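Local atomic coordinates of DNA polymerase III subunit beta (Deinococcus radiodurans, PDB entry 4TRT), a protein that probably tethers DNA polymerases and other proteins to DNA, conferring processivity as a ring-shaped head-to-tail homodimer around the duplex. Residues L11-P23 / L43-C56. Sequence-based numbering, arbitrary orientation.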
loop_
_atom_site.group_PDB
_atom_site.type_symbol
_atom_site.label_atom_id
_atom_site.label_comp_id
_atom_site.label_asym_id
_atom_site.label_seq_id
_atom_site.Cartn_x
_atom_site.Cartn_y
_atom_site.Cartn_z
ATOM N N LEU A 11 6.434 -24.350 -1.175
ATOM C CA LEU A 11 6.239 -24.143 0.256
ATOM C C LEU A 11 5.729 -22.728 0.534
ATOM O O LEU A 11 4.864 -22.540 1.380
ATOM C CB LEU A 11 7.518 -24.436 1.031
ATOM C CG LEU A 11 7.479 -24.381 2.571
ATOM C CD1 LEU A 11 6.501 -25.373 3.221
ATOM C CD2 LEU A 11 8.895 -24.638 3.031
ATOM N N ASN A 12 6.277 -21.736 -0.172
ATOM C CA ASN A 12 5.778 -20.353 -0.098
ATOM C C ASN A 12 4.311 -20.237 -0.421
ATOM O O ASN A 12 3.582 -19.492 0.252
ATOM C CB ASN A 12 6.519 -19.425 -1.070
ATOM C CG ASN A 12 7.769 -18.844 -0.499
ATOM O OD1 ASN A 12 7.987 -18.846 0.722
ATOM N ND2 ASN A 12 8.611 -18.304 -1.385
ATOM N N GLU A 13 3.870 -20.922 -1.466
ATOM C CA GLU A 13 2.462 -20.851 -1.859
ATOM C C GLU A 13 1.564 -21.367 -0.760
ATOM O O GLU A 13 0.587 -20.718 -0.412
ATOM C CB GLU A 13 2.192 -21.632 -3.138
ATOM C CG GLU A 13 2.631 -20.901 -4.385
ATOM C CD GLU A 13 2.324 -21.678 -5.647
ATOM O OE1 GLU A 13 1.235 -22.305 -5.714
ATOM O OE2 GLU A 13 3.173 -21.660 -6.561
ATOM N N GLY A 14 1.912 -22.511 -0.193
ATOM C CA GLY A 14 1.109 -23.096 0.861
ATOM C C GLY A 14 1.089 -22.236 2.113
ATOM O O GLY A 14 0.029 -22.008 2.704
ATOM N N LEU A 15 2.263 -21.786 2.533
ATOM C CA LEU A 15 2.388 -20.994 3.749
ATOM C C LEU A 15 1.687 -19.654 3.618
ATOM O O LEU A 15 1.114 -19.158 4.598
ATOM C CB LEU A 15 3.857 -20.779 4.126
ATOM C CG LEU A 15 4.619 -21.999 4.628
ATOM C CD1 LEU A 15 6.110 -21.680 4.761
ATOM C CD2 LEU A 15 4.039 -22.496 5.948
ATOM N N GLY A 16 1.734 -19.086 2.418
ATOM C CA GLY A 16 1.026 -17.847 2.106
ATOM C C GLY A 16 -0.478 -17.973 2.301
ATOM O O GLY A 16 -1.131 -17.053 2.812
ATOM N N LEU A 17 -1.034 -19.108 1.890
ATOM C CA LEU A 17 -2.459 -19.353 2.068
ATOM C C LEU A 17 -2.789 -19.520 3.552
ATOM O O LEU A 17 -3.758 -18.947 4.043
ATOM C CB LEU A 17 -2.908 -20.587 1.269
ATOM C CG LEU A 17 -2.876 -20.517 -0.267
ATOM C CD1 LEU A 17 -3.162 -21.898 -0.854
ATOM C CD2 LEU A 17 -3.834 -19.484 -0.859
ATOM N N LEU A 18 -1.979 -20.300 4.262
ATOM C CA LEU A 18 -2.242 -20.595 5.666
ATOM C C LEU A 18 -2.042 -19.389 6.572
ATOM O O LEU A 18 -2.811 -19.187 7.503
ATOM C CB LEU A 18 -1.392 -21.768 6.158
ATOM C CG LEU A 18 -2.092 -23.066 5.790
ATOM C CD1 LEU A 18 -1.116 -24.184 5.508
ATOM C CD2 LEU A 18 -3.122 -23.437 6.849
ATOM N N GLU A 19 -1.047 -18.557 6.279
ATOM C CA GLU A 19 -0.795 -17.394 7.117
ATOM C C GLU A 19 -1.900 -16.339 7.025
ATOM O O GLU A 19 -2.085 -15.563 7.959
ATOM C CB GLU A 19 0.584 -16.783 6.843
ATOM C CG GLU A 19 0.656 -15.793 5.704
ATOM C CD GLU A 19 2.027 -15.147 5.571
ATOM O OE1 GLU A 19 2.446 -14.901 4.430
ATOM O OE2 GLU A 19 2.690 -14.872 6.591
ATOM N N ARG A 20 -2.645 -16.311 5.926
ATOM C CA ARG A 20 -3.783 -15.394 5.847
ATOM C C ARG A 20 -4.988 -15.854 6.684
ATOM O O ARG A 20 -5.768 -15.018 7.098
ATOM C CB ARG A 20 -4.195 -15.085 4.406
ATOM C CG ARG A 20 -3.310 -14.029 3.746
ATOM C CD ARG A 20 -3.726 -13.815 2.307
ATOM N NE ARG A 20 -3.855 -15.094 1.601
ATOM C CZ ARG A 20 -4.249 -15.224 0.339
ATOM N NH1 ARG A 20 -4.512 -14.152 -0.403
ATOM N NH2 ARG A 20 -4.361 -16.439 -0.186
ATOM N N VAL A 21 -5.105 -17.157 6.949
ATOM C CA VAL A 21 -6.173 -17.731 7.796
ATOM C C VAL A 21 -5.790 -17.780 9.282
ATOM O O VAL A 21 -6.548 -17.331 10.154
ATOM C CB VAL A 21 -6.521 -19.155 7.316
ATOM C CG1 VAL A 21 -7.486 -19.848 8.273
ATOM C CG2 VAL A 21 -7.094 -19.105 5.908
ATOM N N ILE A 22 -4.612 -18.332 9.573
ATOM C CA ILE A 22 -4.158 -18.475 10.953
ATOM C C ILE A 22 -3.967 -17.078 11.552
ATOM O O ILE A 22 -3.318 -16.229 10.927
ATOM C CB ILE A 22 -2.855 -19.308 11.031
ATOM C CG1 ILE A 22 -3.106 -20.710 10.484
ATOM C CG2 ILE A 22 -2.345 -19.388 12.462
ATOM C CD1 ILE A 22 -1.885 -21.597 10.323
ATOM N N PRO A 23 -4.528 -16.823 12.758
ATOM C CA PRO A 23 -4.285 -15.536 13.421
ATOM C C PRO A 23 -2.825 -15.329 13.803
ATOM O O PRO A 23 -2.122 -16.292 14.121
ATOM C CB PRO A 23 -5.176 -15.597 14.690
ATOM C CG PRO A 23 -6.140 -16.705 14.455
ATOM C CD PRO A 23 -5.473 -17.668 13.516
ATOM N N LEU A 43 4.327 -32.770 2.594
ATOM C CA LEU A 43 3.956 -32.078 3.807
ATOM C C LEU A 43 2.508 -31.620 3.672
ATOM O O LEU A 43 2.121 -31.068 2.645
ATOM C CB LEU A 43 4.833 -30.839 4.011
ATOM C CG LEU A 43 6.359 -30.906 3.835
ATOM C CD1 LEU A 43 6.900 -29.502 3.633
ATOM C CD2 LEU A 43 7.048 -31.556 5.011
ATOM N N THR A 44 1.728 -31.817 4.726
ATOM C CA THR A 44 0.395 -31.232 4.816
ATOM C C THR A 44 0.459 -30.134 5.869
ATOM O O THR A 44 0.763 -30.394 7.026
ATOM C CB THR A 44 -0.643 -32.308 5.167
ATOM O OG1 THR A 44 -0.653 -33.276 4.121
ATOM C CG2 THR A 44 -2.061 -31.733 5.298
ATOM N N LEU A 45 0.208 -28.905 5.427
ATOM C CA LEU A 45 0.216 -27.720 6.274
ATOM C C LEU A 45 -1.228 -27.402 6.656
ATOM O O LEU A 45 -2.080 -27.281 5.773
ATOM C CB LEU A 45 0.806 -26.530 5.501
ATOM C CG LEU A 45 2.126 -26.724 4.740
ATOM C CD1 LEU A 45 2.450 -25.528 3.854
ATOM C CD2 LEU A 45 3.269 -26.969 5.712
ATOM N N SER A 46 -1.517 -27.253 7.950
ATOM C CA SER A 46 -2.887 -26.981 8.343
ATOM C C SER A 46 -3.006 -26.026 9.541
ATOM O O SER A 46 -2.059 -25.853 10.338
ATOM C CB SER A 46 -3.633 -28.300 8.590
ATOM O OG SER A 46 -3.284 -28.868 9.839
ATOM N N GLY A 47 -4.177 -25.403 9.633
ATOM C CA GLY A 47 -4.502 -24.495 10.732
ATOM C C GLY A 47 -5.961 -24.066 10.739
ATOM O O GLY A 47 -6.754 -24.469 9.880
ATOM N N THR A 48 -6.322 -23.251 11.726
ATOM C CA THR A 48 -7.692 -22.811 11.883
ATOM C C THR A 48 -7.714 -21.382 12.409
ATOM O O THR A 48 -6.743 -20.929 13.019
ATOM C CB THR A 48 -8.464 -23.733 12.846
ATOM O OG1 THR A 48 -9.851 -23.373 12.873
ATOM C CG2 THR A 48 -7.900 -23.618 14.264
ATOM N N ASN A 49 -8.813 -20.677 12.141
ATOM C CA ASN A 49 -9.114 -19.423 12.849
ATOM C C ASN A 49 -10.423 -19.544 13.626
ATOM O O ASN A 49 -11.040 -18.547 13.991
ATOM C CB ASN A 49 -9.142 -18.224 11.898
ATOM C CG ASN A 49 -10.280 -18.277 10.906
ATOM O OD1 ASN A 49 -11.158 -19.145 10.972
ATOM N ND2 ASN A 49 -10.284 -17.328 9.979
ATOM N N LEU A 50 -10.846 -20.787 13.829
ATOM C CA LEU A 50 -12.064 -21.146 14.542
ATOM C C LEU A 50 -13.332 -20.988 13.696
ATOM O O LEU A 50 -14.341 -21.588 14.023
ATOM C CB LEU A 50 -12.183 -20.398 15.887
ATOM C CG LEU A 50 -10.960 -20.471 16.811
ATOM C CD1 LEU A 50 -11.215 -19.746 18.124
ATOM C CD2 LEU A 50 -10.537 -21.903 17.088
ATOM N N GLU A 51 -13.298 -20.210 12.615
ATOM C CA GLU A 51 -14.454 -20.164 11.682
ATOM C C GLU A 51 -14.216 -21.046 10.465
ATOM O O GLU A 51 -15.144 -21.650 9.944
ATOM C CB GLU A 51 -14.760 -18.731 11.241
ATOM C CG GLU A 51 -15.126 -17.801 12.389
ATOM C CD GLU A 51 -16.309 -18.301 13.208
ATOM O OE1 GLU A 51 -17.269 -18.887 12.636
ATOM O OE2 GLU A 51 -16.279 -18.128 14.447
ATOM N N ILE A 52 -12.976 -21.107 10.009
ATOM C CA ILE A 52 -12.619 -22.074 8.974
ATOM C C ILE A 52 -11.393 -22.881 9.372
ATOM O O ILE A 52 -10.595 -22.433 10.172
ATOM C CB ILE A 52 -12.437 -21.424 7.579
ATOM C CG1 ILE A 52 -11.199 -20.533 7.508
ATOM C CG2 ILE A 52 -13.682 -20.652 7.167
ATOM C CD1 ILE A 52 -10.696 -20.331 6.091
ATOM N N ASP A 53 -11.265 -24.080 8.802
ATOM C CA ASP A 53 -10.032 -24.858 8.859
ATOM C C ASP A 53 -9.502 -24.939 7.452
ATOM O O ASP A 53 -10.272 -25.044 6.504
ATOM C CB ASP A 53 -10.252 -26.298 9.341
ATOM C CG ASP A 53 -11.101 -26.387 10.587
ATOM O OD1 ASP A 53 -10.944 -25.527 11.470
ATOM O OD2 ASP A 53 -11.913 -27.336 10.682
ATOM N N LEU A 54 -8.183 -24.940 7.328
ATOM C CA LEU A 54 -7.535 -24.992 6.030
ATOM C C LEU A 54 -6.364 -25.954 6.074
ATOM O O LEU A 54 -5.617 -25.996 7.058
ATOM C CB LEU A 54 -7.058 -23.593 5.649
ATOM C CG LEU A 54 -6.399 -23.385 4.295
ATOM C CD1 LEU A 54 -7.394 -23.638 3.166
ATOM C CD2 LEU A 54 -5.823 -21.982 4.235
ATOM N N SER A 55 -6.212 -26.711 4.994
ATOM C CA SER A 55 -5.131 -27.656 4.825
ATOM C C SER A 55 -4.575 -27.492 3.423
ATOM O O SER A 55 -5.345 -27.373 2.470
ATOM C CB SER A 55 -5.662 -29.068 4.993
ATOM O OG SER A 55 -4.603 -29.974 5.071
ATOM N N CYS A 56 -3.255 -27.483 3.297
ATOM C CA CYS A 56 -2.608 -27.405 1.993
ATOM C C CYS A 56 -1.514 -28.450 1.904
ATOM O O CYS A 56 -0.660 -28.552 2.791
ATOM C CB CYS A 56 -2.006 -26.025 1.745
ATOM S SG CYS A 56 -1.495 -25.816 0.018
HETATM O O HOH W 1 -8.429 -15.302 9.702
#
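Val21 stands with CG1 opposite its backbone N (chi1 173°) and turns both methyls onto the hairpin, CG2 meeting Leu54 CD2 at 3.6 Å and Ile52 CD1 at 3.8 Å. Leu54 also takes the anti position (chi1 -177°), and its CD2 fills the angle between Val21 and the carbonyl O of Leu17. One turn back, Leu18 lays CD2 over the paired backbones, 3.6 Å from both Gly47 N and Leu54 O, which are already bonded to each other. Glycines let the two layers approach: Leu45 CD1 sits 4.0 Å from Gly14 C, where a side chain on Gly14 would run into it, and Ile22 CD1 covers Gly47 CA, where any side chain would collide with it. The Leu45 side chain crosses that of Leu15 at about a right angle. At the hairpin turn Asn49 works in two directions. Its OD1 accepts from Ile52 N (2.8 Å, 171° at the hydrogen) and, closing an Asx turn, from Glu51 N, while ND2 donates to a water that in turn donates to Val21 O. With an alanine in its place, both turn amides would probably lose their acceptor and the water its link from the hairpin to Val21 O. Leu34 touches Leu15 and Leu18; Val224 touches Leu17 and Leu54. A helix lying nearly along the strands of an antiparallel sheet, the axes of 11-21 and 43-48 8.2 Å apart at closest, exemplifies the helix-on-sheet packing of the DNA polymerase III beta N-terminal domain.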